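Local structure of dihydropteroate synthase (Xanthomonas albilineans, 6Q62) at residues Glu106-Ala111 / Asp132-Leu137; Asp101-Glu106 / Leu125-Ala130; Leu15-Pro20 / Ala257-Val262. The protein probably catalyses the magnesium-dependent condensation of para-aminobenzoate with 6-hydroxymethyl-7,8-dihydropterin diphosphate to give 7,8-dihydropteroate, a step of folate biosynthesis. All coordinates share one frame; numbering follows the deposited sequence.

Contact 1: Glu106-Ala111 / Asp132-Leu137; sequences EVMRAA and DAVADL
R109 leaves its helix with CG anti to the carbonyl carbon, runs extended from CG to NE, and then turns at chi4 -90°, which swings the guanidinium across to the helix of D132-L137. There D136 waits with CG beside its own backbone N, while D132 has CG anti to N, so both carboxylates arrive at the guanidinium's edge. D136 OD2 takes both terminal nitrogens end-on: NH2 of R109 reaches it at 2.9 Å and 160° from above the carboxylate plane, NH1 of R109 less directly at 3.3 Å, on the anti lone pair. A salt bridge from R109 NH2 to D132 OD2, 3.1 Å, completes the network. These are neighbouring outer helices of the TIM barrel, 105-114 and 130-137; the segments 106-111 and 132-137 run nearly parallel, their axes 17° and 9.6 Å apart at closest approach. R109 is a knob in the hole formed by D132, A133, D136 and L137; the CA of A133 lies against one guanidinium face. Deeper in, toward strand 118-121, M108 stretches out beyond CG to set SD 3.9 Å from V134 CG2. L137 CD1 fits against the M108 carbonyl, 3.7 Å from its O.

Contact 2: Asp101-Glu106 / Leu125-Ala130; sequences DTFKPE and LRQPGA
Two loops that each follow a barrel strand and lead into an outer helix meet here, at the C-terminal end of the TIM barrel where the pterin site lies. No direct hydrogen bond joins the loops, but a water does: it donates to F103 O at 2.9 Å and accepts from Q127 N. Within 101-106, T102 OG1 takes the K104 N-H at 168°, an ST turn that shapes the chain just ahead of K104, the N-cap of helix 105-114. K104 NZ forms salt bridges with E65 and E79. In 125-130, a type II turn from Q127 to A130 is closed by A130 N to Q127 O, and G129, its phi positive at 103°, occupies the N-cap position of helix 130-137.

The rest is packing. The P105 ring lies along this turn: its CD touches Q127 CG at 3.8 Å, its CG comes 3.5 Å from P128 O, and its CB faces G129 O. The backbone itself sets Q127 CB 3.2 Å from F103 O. From there the Q127 side chain, CG anti to N and bent at chi2, carries its amide to the F103 ring; tilted 53° to that ring, it brings NE2 to 4.2 Å from CD1 of F103.

Contact 3: Leu15-Pro20 / Ala257-Val262; sequences LTLDRP and ALLLRV. With 6GU (6-chloroguanine), chain E; SO4 (sulfate ion), chain H.
L258 and P20 carry the packing between the two segments. L258, with CG beside its backbone N, crosses L17 obliquely, CB of L258 to CB of L17 at 4.0 Å, and its CD2 rests 3.7 Å from the L17 carbonyl O. P20 approaches along the backbone: its CA-H points at L258 O (CA to O 3.4 Å, 143° at the hydrogen), while its CG lies near A257 O. Purely apolar side-chain contacts fill in the rest: L259 turns its tip to L15 and L17, and L260 CD1 reaches P20 CB.

Here the N-terminal hairpin 7-16 and the turn leading into strand 21-27 pack at the start of strand 259-262. Strands 21-27 and 259-262 are parallel neighbours, first and last of the TIM barrel, so the contact lies where the barrel closes. W275 and A253 from two outer helices add to the packing round P20.

At the far end of the same strand R261 leaves with CG anti to N and stays extended to NE. One face of its guanidinium lies against 6-chloroguanine, CZ 3.3 Å from N9 of the ligand. Its edge grips a sulfate, NH2 to O3 at 2.9 Å and 170°, NH1 to O4 at 164°. The sulfate, probably from the crystallisation liquor, is also hydrogen-bonded by H263 NE2 and N27 ND2. D61 OD2 salt-bridges R261 NE, which should help fix the guanidinium's orientation.

In the fold
From the N terminus, the chain leaves the small hairpin at 15-20 and returns to it at 257-262, so contact 3 closes a loop of 236 residues that includes nearly the whole barrel and joins the N-terminal hairpin and the turn before strand 21-27 to the last barrel strand, 259-262. Contacts 1 and 2 both fall within that loop. Their segments alternate along the chain, 101-106, 106-111, 125-130, 132-137, so they cross; they share E106 and tie helix 105-114 to helix 130-137 and its preceding loop. They touch through M108 and V107 on T102 and V134 on L125. Contact 1 stays clear of contact 3, but D101 OD2 of contact 2 lies 3.2 Å from R261 NH2, a long, weak ion pair at the pterin pocket.

Contact 1: Glu106-Ala111 / Asp132-Leu137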
# COMPACT_ATOMS: atom_id res chain seq x y z
N GLU A 106 -17.27 32.83 -8.03
CA GLU A 106 -18.11 32.77 -9.24
C GLU A 106 -18.13 31.34 -9.73
O GLU A 106 -19.16 30.88 -10.20
CB GLU A 106 -17.53 33.68 -10.36
CG GLU A 106 -17.31 35.14 -9.97
CD GLU A 106 -15.97 35.54 -9.38
OE1 GLU A 106 -15.28 34.70 -8.77
OE2 GLU A 106 -15.62 36.74 -9.51
N VAL A 107 -16.98 30.60 -9.63
CA VAL A 107 -16.92 29.21 -10.09
C VAL A 107 -17.68 28.34 -9.09
O VAL A 107 -18.41 27.45 -9.51
CB VAL A 107 -15.46 28.72 -10.28
CG1 VAL A 107 -15.43 27.27 -10.79
CG2 VAL A 107 -14.71 29.64 -11.26
N MET A 108 -17.56 28.63 -7.79
CA MET A 108 -18.30 27.88 -6.78
C MET A 108 -19.80 27.94 -7.05
O MET A 108 -20.47 26.90 -7.07
CB MET A 108 -18.02 28.42 -5.37
CG MET A 108 -16.57 28.34 -4.97
SD MET A 108 -16.38 29.01 -3.30
CE MET A 108 -14.63 29.06 -3.18
N ARG A 109 -20.34 29.16 -7.27
CA ARG A 109 -21.78 29.32 -7.53
C ARG A 109 -22.22 28.64 -8.81
O ARG A 109 -23.23 27.93 -8.82
CB ARG A 109 -22.15 30.81 -7.57
CG ARG A 109 -21.96 31.50 -6.22
CD ARG A 109 -22.46 32.92 -6.31
NE ARG A 109 -22.32 33.64 -5.04
CZ ARG A 109 -23.25 33.68 -4.09
NH1 ARG A 109 -24.37 32.96 -4.22
NH2 ARG A 109 -23.04 34.38 -3.00
N ALA A 110 -21.48 28.87 -9.90
CA ALA A 110 -21.83 28.27 -11.20
C ALA A 110 -21.72 26.74 -11.16
O ALA A 110 -22.57 26.04 -11.71
CB ALA A 110 -20.92 28.83 -12.30
N ALA A 111 -20.70 26.21 -10.46
CA ALA A 111 -20.51 24.77 -10.36
C ALA A 111 -21.62 24.09 -9.59
O ALA A 111 -22.14 23.08 -10.05
CB ALA A 111 -19.16 24.46 -9.74
N ASP A 132 -19.38 34.10 1.68
CA ASP A 132 -20.77 34.37 1.30
C ASP A 132 -21.29 33.29 0.34
O ASP A 132 -22.42 32.84 0.49
CB ASP A 132 -20.83 35.75 0.63
CG ASP A 132 -22.21 36.29 0.31
OD1 ASP A 132 -22.99 36.50 1.25
OD2 ASP A 132 -22.47 36.57 -0.88
N ALA A 133 -20.50 32.89 -0.68
CA ALA A 133 -20.96 31.85 -1.61
C ALA A 133 -21.22 30.51 -0.88
O ALA A 133 -22.30 29.92 -1.00
CB ALA A 133 -19.95 31.66 -2.75
N VAL A 134 -20.27 30.04 -0.10
CA VAL A 134 -20.48 28.75 0.57
C VAL A 134 -21.64 28.84 1.58
O VAL A 134 -22.46 27.90 1.61
CB VAL A 134 -19.17 28.18 1.15
CG1 VAL A 134 -19.41 26.91 1.93
CG2 VAL A 134 -18.17 27.92 0.02
N ALA A 135 -21.78 29.98 2.32
CA ALA A 135 -22.89 30.14 3.27
C ALA A 135 -24.23 30.06 2.51
O ALA A 135 -25.13 29.36 2.97
CB ALA A 135 -22.76 31.46 4.01
N ASP A 136 -24.33 30.68 1.30
CA ASP A 136 -25.54 30.65 0.47
C ASP A 136 -25.80 29.31 -0.16
O ASP A 136 -26.95 28.91 -0.35
CB ASP A 136 -25.39 31.66 -0.69
CG ASP A 136 -25.60 33.12 -0.37
OD1 ASP A 136 -25.96 33.43 0.78
OD2 ASP A 136 -25.38 33.97 -1.28
N LEU A 137 -24.72 28.64 -0.62
CA LEU A 137 -24.87 27.40 -1.37
C LEU A 137 -25.26 26.18 -0.53
O LEU A 137 -25.82 25.24 -1.09
CB LEU A 137 -23.61 27.11 -2.19
CG LEU A 137 -23.36 28.14 -3.32
CD1 LEU A 137 -21.92 28.06 -3.83
CD2 LEU A 137 -24.39 27.99 -4.46

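Contact 2: Asp101-Glu106 / Leu125-Ala130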
# COMPACT_ATOMS: atom_id res chain seq x y z
N ASP A 101 -13.10 21.78 -7.42
CA ASP A 101 -11.84 22.24 -6.84
C ASP A 101 -11.55 23.64 -7.41
O ASP A 101 -11.06 23.79 -8.55
CB ASP A 101 -10.75 21.24 -7.23
CG ASP A 101 -9.34 21.51 -6.79
OD1 ASP A 101 -9.08 22.60 -6.27
OD2 ASP A 101 -8.49 20.62 -6.98
N THR A 102 -11.95 24.67 -6.65
CA THR A 102 -11.79 26.06 -7.08
C THR A 102 -11.67 26.95 -5.85
O THR A 102 -12.18 26.58 -4.79
CB THR A 102 -12.98 26.50 -7.94
OG1 THR A 102 -12.73 27.82 -8.46
CG2 THR A 102 -14.33 26.49 -7.17
N PHE A 103 -11.04 28.12 -6.00
CA PHE A 103 -11.00 29.11 -4.92
C PHE A 103 -11.85 30.33 -5.31
O PHE A 103 -11.92 31.28 -4.53
CB PHE A 103 -9.56 29.55 -4.57
CG PHE A 103 -8.72 30.07 -5.70
CD1 PHE A 103 -8.81 31.39 -6.11
CD2 PHE A 103 -7.80 29.24 -6.33
CE1 PHE A 103 -8.03 31.87 -7.18
CE2 PHE A 103 -7.00 29.72 -7.38
CZ PHE A 103 -7.12 31.03 -7.79
N LYS A 104 -12.47 30.31 -6.51
CA LYS A 104 -13.22 31.47 -7.01
C LYS A 104 -14.69 31.38 -6.73
O LYS A 104 -15.33 30.43 -7.19
CB LYS A 104 -12.95 31.66 -8.51
CG LYS A 104 -11.48 31.89 -8.83
CD LYS A 104 -11.30 32.16 -10.33
CE LYS A 104 -9.86 32.33 -10.76
NZ LYS A 104 -9.26 31.01 -11.04
N PRO A 105 -15.28 32.38 -6.01
CA PRO A 105 -16.72 32.31 -5.71
C PRO A 105 -17.62 32.19 -6.90
O PRO A 105 -18.64 31.53 -6.80
CB PRO A 105 -17.00 33.59 -4.92
CG PRO A 105 -15.80 34.45 -5.10
CD PRO A 105 -14.65 33.55 -5.39
N GLU A 106 -17.27 32.83 -8.03
CA GLU A 106 -18.11 32.77 -9.24
C GLU A 106 -18.13 31.34 -9.73
O GLU A 106 -19.16 30.88 -10.20
CB GLU A 106 -17.53 33.68 -10.36
CG GLU A 106 -17.31 35.14 -9.97
CD GLU A 106 -15.97 35.54 -9.38
OE1 GLU A 106 -15.28 34.70 -8.77
OE2 GLU A 106 -15.62 36.74 -9.51
N LEU A 125 -11.46 29.51 1.71
CA LEU A 125 -12.46 30.59 1.62
C LEU A 125 -11.89 31.98 1.87
O LEU A 125 -12.64 32.89 2.24
CB LEU A 125 -13.68 30.31 2.52
CG LEU A 125 -14.37 28.94 2.26
CD1 LEU A 125 -15.51 28.71 3.23
CD2 LEU A 125 -14.79 28.77 0.82
N ARG A 126 -10.59 32.17 1.60
CA ARG A 126 -9.97 33.48 1.79
C ARG A 126 -10.19 34.43 0.62
O ARG A 126 -9.98 35.64 0.80
CB ARG A 126 -8.47 33.34 2.10
CG ARG A 126 -8.23 32.77 3.50
CD ARG A 126 -6.75 32.66 3.77
NE ARG A 126 -6.10 31.56 3.03
CZ ARG A 126 -4.78 31.44 2.96
NH1 ARG A 126 -3.99 32.33 3.54
NH2 ARG A 126 -4.25 30.41 2.31
N GLN A 127 -10.63 33.92 -0.55
CA GLN A 127 -10.92 34.81 -1.69
C GLN A 127 -12.19 35.63 -1.37
O GLN A 127 -13.19 35.06 -0.95
CB GLN A 127 -11.12 33.98 -2.97
CG GLN A 127 -11.26 34.73 -4.28
CD GLN A 127 -10.03 35.45 -4.78
OE1 GLN A 127 -10.15 36.39 -5.57
NE2 GLN A 127 -8.83 35.12 -4.29
N PRO A 128 -12.17 36.97 -1.56
CA PRO A 128 -13.36 37.77 -1.22
C PRO A 128 -14.63 37.27 -1.92
O PRO A 128 -14.68 37.15 -3.15
CB PRO A 128 -12.97 39.18 -1.66
CG PRO A 128 -11.46 39.20 -1.52
CD PRO A 128 -11.03 37.81 -1.99
N GLY A 129 -15.62 36.95 -1.12
CA GLY A 129 -16.90 36.42 -1.58
C GLY A 129 -17.05 34.92 -1.38
O GLY A 129 -18.16 34.37 -1.49
N ALA A 130 -15.93 34.21 -1.13
CA ALA A 130 -16.01 32.76 -0.97
C ALA A 130 -16.84 32.34 0.26
O ALA A 130 -17.64 31.40 0.17
CB ALA A 130 -14.60 32.17 -0.90
O HOH W 1 -11.33 31.16 -1.72

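Contact 3: Leu15-Pro20 / Ala257-Val262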
# COMPACT_ATOMS: atom_id res chain seq x y z
N LEU A 15 -22.56 11.32 1.23
CA LEU A 15 -21.22 10.80 1.44
C LEU A 15 -21.14 10.44 2.93
O LEU A 15 -21.13 11.33 3.78
CB LEU A 15 -20.17 11.87 1.07
CG LEU A 15 -18.70 11.49 1.24
CD1 LEU A 15 -18.32 10.34 0.28
CD2 LEU A 15 -17.78 12.70 1.04
N THR A 16 -21.11 9.14 3.25
CA THR A 16 -21.05 8.67 4.64
C THR A 16 -19.61 8.36 5.03
O THR A 16 -19.00 7.48 4.43
CB THR A 16 -21.99 7.47 4.85
OG1 THR A 16 -23.27 7.79 4.28
CG2 THR A 16 -22.14 7.11 6.34
N LEU A 17 -19.09 9.08 6.03
CA LEU A 17 -17.71 8.90 6.46
C LEU A 17 -17.62 7.97 7.66
O LEU A 17 -17.02 8.30 8.69
CB LEU A 17 -16.99 10.25 6.70
CG LEU A 17 -17.08 11.26 5.54
CD1 LEU A 17 -16.40 12.55 5.90
CD2 LEU A 17 -16.45 10.71 4.27
N ASP A 18 -18.23 6.78 7.52
CA ASP A 18 -18.19 5.72 8.53
C ASP A 18 -16.85 4.93 8.39
O ASP A 18 -16.49 4.10 9.23
CB ASP A 18 -19.41 4.79 8.37
CG ASP A 18 -19.51 4.07 7.03
OD1 ASP A 18 -19.17 4.68 5.99
OD2 ASP A 18 -19.96 2.90 7.02
N ARG A 19 -16.15 5.18 7.30
CA ARG A 19 -14.84 4.60 6.97
C ARG A 19 -14.15 5.56 5.98
O ARG A 19 -14.85 6.37 5.36
CB ARG A 19 -14.99 3.17 6.36
CG ARG A 19 -15.75 3.08 5.04
CD ARG A 19 -15.85 1.65 4.57
NE ARG A 19 -16.87 1.48 3.52
CZ ARG A 19 -16.61 1.30 2.23
NH1 ARG A 19 -15.35 1.26 1.79
NH2 ARG A 19 -17.60 1.14 1.36
N PRO A 20 -12.82 5.48 5.78
CA PRO A 20 -12.18 6.39 4.80
C PRO A 20 -12.75 6.21 3.40
O PRO A 20 -12.95 5.09 2.94
CB PRO A 20 -10.70 6.00 4.86
CG PRO A 20 -10.54 5.37 6.20
CD PRO A 20 -11.82 4.62 6.45
N ALA A 257 -7.53 10.10 8.77
CA ALA A 257 -8.12 10.78 7.61
C ALA A 257 -9.37 10.02 7.14
O ALA A 257 -9.34 8.78 7.10
CB ALA A 257 -7.10 10.89 6.47
N LEU A 258 -10.49 10.75 6.90
CA LEU A 258 -11.73 10.11 6.40
C LEU A 258 -11.93 10.28 4.90
O LEU A 258 -12.81 9.65 4.30
CB LEU A 258 -12.99 10.54 7.17
CG LEU A 258 -13.03 9.98 8.59
CD1 LEU A 258 -13.98 10.80 9.48
CD2 LEU A 258 -13.32 8.47 8.56
N LEU A 259 -11.13 11.14 4.28
CA LEU A 259 -11.22 11.32 2.82
C LEU A 259 -9.82 11.32 2.24
O LEU A 259 -8.91 11.93 2.84
CB LEU A 259 -11.93 12.67 2.47
CG LEU A 259 -13.33 12.61 1.84
CD1 LEU A 259 -13.68 13.94 1.22
CD2 LEU A 259 -13.40 11.61 0.70
N LEU A 260 -9.64 10.67 1.10
CA LEU A 260 -8.31 10.52 0.46
C LEU A 260 -8.42 10.97 -0.98
O LEU A 260 -9.27 10.47 -1.72
CB LEU A 260 -7.81 9.05 0.52
CG LEU A 260 -7.72 8.49 1.96
CD1 LEU A 260 -7.63 7.01 1.94
CD2 LEU A 260 -6.55 9.16 2.75
N ARG A 261 -7.62 11.97 -1.34
CA ARG A 261 -7.71 12.59 -2.68
C ARG A 261 -6.64 11.96 -3.55
O ARG A 261 -5.45 12.24 -3.38
CB ARG A 261 -7.55 14.12 -2.56
CG ARG A 261 -7.72 14.82 -3.93
CD ARG A 261 -7.70 16.34 -3.80
NE ARG A 261 -7.87 16.95 -5.13
CZ ARG A 261 -6.88 17.14 -6.01
NH1 ARG A 261 -5.64 16.80 -5.71
NH2 ARG A 261 -7.14 17.67 -7.19
N VAL A 262 -7.08 11.10 -4.48
CA VAL A 262 -6.11 10.28 -5.23
C VAL A 262 -6.31 10.25 -6.73
O VAL A 262 -7.42 10.36 -7.22
CB VAL A 262 -6.11 8.81 -4.67
CG1 VAL A 262 -6.10 8.79 -3.14
CG2 VAL A 262 -7.30 8.01 -5.19
CL6 6GU E . -3.71 17.88 -1.18
N1 6GU E . -6.03 18.75 -1.10
C2 6GU E . -7.08 19.44 -1.69
N2 6GU E . -8.11 19.65 -0.88
N3 6GU E . -7.11 19.93 -2.98
C4 6GU E . -5.95 19.69 -3.69
C5 6GU E . -4.83 19.01 -3.15
C6 6GU E . -4.97 18.59 -1.86
N7 6GU E . -3.82 18.96 -4.10
C8 6GU E . -4.36 19.62 -5.20
N9 6GU E . -5.63 20.06 -4.99
S SO4 H . -3.35 17.42 -8.81
O1 SO4 H . -3.04 16.49 -9.91
O2 SO4 H . -2.46 18.59 -8.86
O3 SO4 H . -4.77 17.91 -8.91
O4 SO4 H . -3.14 16.77 -7.52